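Local coordinates for protein glycosyl hydrolase, family 38 (Enterococcus faecalis, PDB 5KBP) that probably hydrolyses alpha-linked mannose residues of carbohydrates as a family 38 alpha-mannosidase, at residues E199-K204 with I208-Q213. Numbering follows the deposited sequence.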
# COMPACT_ATOMS: atom_id res chain seq x y z
N GLU A 199 -31.16 13.63 10.48
CA GLU A 199 -31.52 13.65 11.90
C GLU A 199 -32.89 14.30 12.11
O GLU A 199 -33.03 15.42 12.61
CB GLU A 199 -30.44 14.36 12.72
CG GLU A 199 -29.04 13.80 12.52
CD GLU A 199 -28.06 14.25 13.58
OE1 GLU A 199 -28.47 14.35 14.76
OE2 GLU A 199 -26.89 14.51 13.24
N ILE A 200 -33.92 13.55 11.72
CA ILE A 200 -35.30 13.98 11.89
C ILE A 200 -35.68 13.85 13.36
O ILE A 200 -35.55 12.76 13.94
CB ILE A 200 -36.25 13.16 11.00
CG1 ILE A 200 -35.90 13.35 9.52
CG2 ILE A 200 -37.69 13.55 11.27
CD1 ILE A 200 -36.71 12.48 8.59
N PRO A 201 -36.12 14.93 14.01
CA PRO A 201 -36.47 14.85 15.43
C PRO A 201 -37.63 13.90 15.68
O PRO A 201 -38.63 13.90 14.96
CB PRO A 201 -36.84 16.29 15.79
CG PRO A 201 -36.16 17.13 14.76
CD PRO A 201 -36.18 16.31 13.50
N SER A 202 -37.48 13.09 16.73
CA SER A 202 -38.54 12.20 17.20
C SER A 202 -39.23 12.74 18.45
O SER A 202 -39.84 11.97 19.20
CB SER A 202 -37.99 10.80 17.46
OG SER A 202 -37.00 10.82 18.47
N GLU A 203 -39.14 14.05 18.69
CA GLU A 203 -39.83 14.70 19.78
C GLU A 203 -40.71 15.81 19.23
O GLU A 203 -40.38 16.44 18.22
CB GLU A 203 -38.85 15.27 20.81
CG GLU A 203 -38.05 14.20 21.56
CD GLU A 203 -38.94 13.17 22.22
OE1 GLU A 203 -38.72 11.96 22.00
OE2 GLU A 203 -39.87 13.57 22.96
N LYS A 204 -41.83 16.05 19.90
CA LYS A 204 -42.89 16.90 19.35
C LYS A 204 -42.39 18.30 19.04
O LYS A 204 -42.49 18.77 17.90
CB LYS A 204 -44.07 16.95 20.32
CG LYS A 204 -45.22 17.84 19.86
CD LYS A 204 -46.37 17.81 20.85
CE LYS A 204 -47.56 18.60 20.33
NZ LYS A 204 -47.20 20.02 20.06
N ILE A 208 -41.66 20.06 15.16
CA ILE A 208 -42.45 21.14 14.57
C ILE A 208 -41.54 22.18 13.93
O ILE A 208 -41.70 22.53 12.75
CB ILE A 208 -43.37 21.77 15.63
CG1 ILE A 208 -44.39 20.75 16.13
CG2 ILE A 208 -44.06 23.00 15.07
CD1 ILE A 208 -45.19 21.22 17.33
N ALA A 209 -40.58 22.69 14.69
CA ALA A 209 -39.64 23.67 14.14
C ALA A 209 -38.80 23.07 13.02
O ALA A 209 -38.40 23.79 12.09
CB ALA A 209 -38.73 24.21 15.25
N PHE A 210 -38.53 21.77 13.08
CA PHE A 210 -37.77 21.12 12.02
C PHE A 210 -38.55 21.11 10.71
O PHE A 210 -38.08 21.62 9.69
CB PHE A 210 -37.39 19.70 12.45
CG PHE A 210 -36.63 18.93 11.41
CD1 PHE A 210 -35.25 19.01 11.34
CD2 PHE A 210 -37.29 18.10 10.51
CE1 PHE A 210 -34.54 18.30 10.39
CE2 PHE A 210 -36.58 17.38 9.56
CZ PHE A 210 -35.21 17.48 9.50
N TRP A 211 -39.75 20.53 10.73
CA TRP A 211 -40.50 20.35 9.50
C TRP A 211 -41.03 21.67 8.95
O TRP A 211 -41.11 21.84 7.73
CB TRP A 211 -41.65 19.36 9.71
CG TRP A 211 -41.19 17.94 9.85
CD1 TRP A 211 -41.27 17.16 10.96
CD2 TRP A 211 -40.56 17.15 8.84
NE1 TRP A 211 -40.74 15.92 10.70
CE2 TRP A 211 -40.29 15.89 9.40
CE3 TRP A 211 -40.20 17.38 7.50
CZ2 TRP A 211 -39.69 14.86 8.69
CZ3 TRP A 211 -39.60 16.36 6.79
CH2 TRP A 211 -39.35 15.11 7.38
N LYS A 212 -41.39 22.61 9.82
CA LYS A 212 -41.83 23.92 9.33
C LYS A 212 -40.75 24.60 8.50
O LYS A 212 -41.06 25.36 7.58
CB LYS A 212 -42.24 24.82 10.50
CG LYS A 212 -43.61 24.51 11.07
CD LYS A 212 -44.00 25.52 12.14
N GLN A 213 -39.48 24.33 8.81
CA GLN A 213 -38.39 24.87 8.01
C GLN A 213 -38.08 23.98 6.81
O GLN A 213 -37.93 24.47 5.69
CB GLN A 213 -37.15 25.05 8.88
CG GLN A 213 -35.95 25.60 8.12
CD GLN A 213 -36.14 27.05 7.70
OE1 GLN A 213 -36.65 27.86 8.47
NE2 GLN A 213 -35.73 27.37 6.48
O HOH W 1 -40.74 14.11 12.92
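Pro201 faces Phe210 with their CA atoms 7.3 Å apart, and Lys204 faces Ile208 at 6.4 Å between CA atoms, as the irregular loop 199-203 runs into helix 204-219, whose first turn holds the hydrogen bond from Ile208 N to Lys204 O (3.1 Å). The Pro201 ring packs on Phe210: its CD sits over one face of the Phe210 ring, 3.6 Å from the centroid and 20° off the normal, a CH-pi contact, while CG rests against Phe210 CB. With CG anti to the backbone N (chi1 179°), Phe210 reaches out from the helix to the incoming loop, where the CA of Ile200 covers the same face, offset toward the rim. Ile200 itself turns inward to Trp211. Its CG2 lies 3.5 Å from Trp211 CZ2, and its CD1 follows the benzo part of the indole at CZ2 and CH2. One water, lying at the ring edge, in plane, links the loop carbonyl to the indole N-H, accepting from Trp211 NE1 (2.9 Å) and donating to Pro201 O. On the outer side, the Lys204 chain runs beside Ile208 and bends at its last torsion, which brings NZ within 3.6 Å of Ile208 CD1. Beneath, Ile200 and Trp211 both pack on helix 242-252 and on strands 7-13 and 226-231, and the Trp211 side chain lies close to Phe253, a residue of a calcium site, although no calcium is bound to this chain in the model. In this part of the family 38 N-terminal domain, Glu203 occupies the N-cap position and the loop packs along the first turns of helix 204-219, with the proline-aromatic CH-pi contact between them.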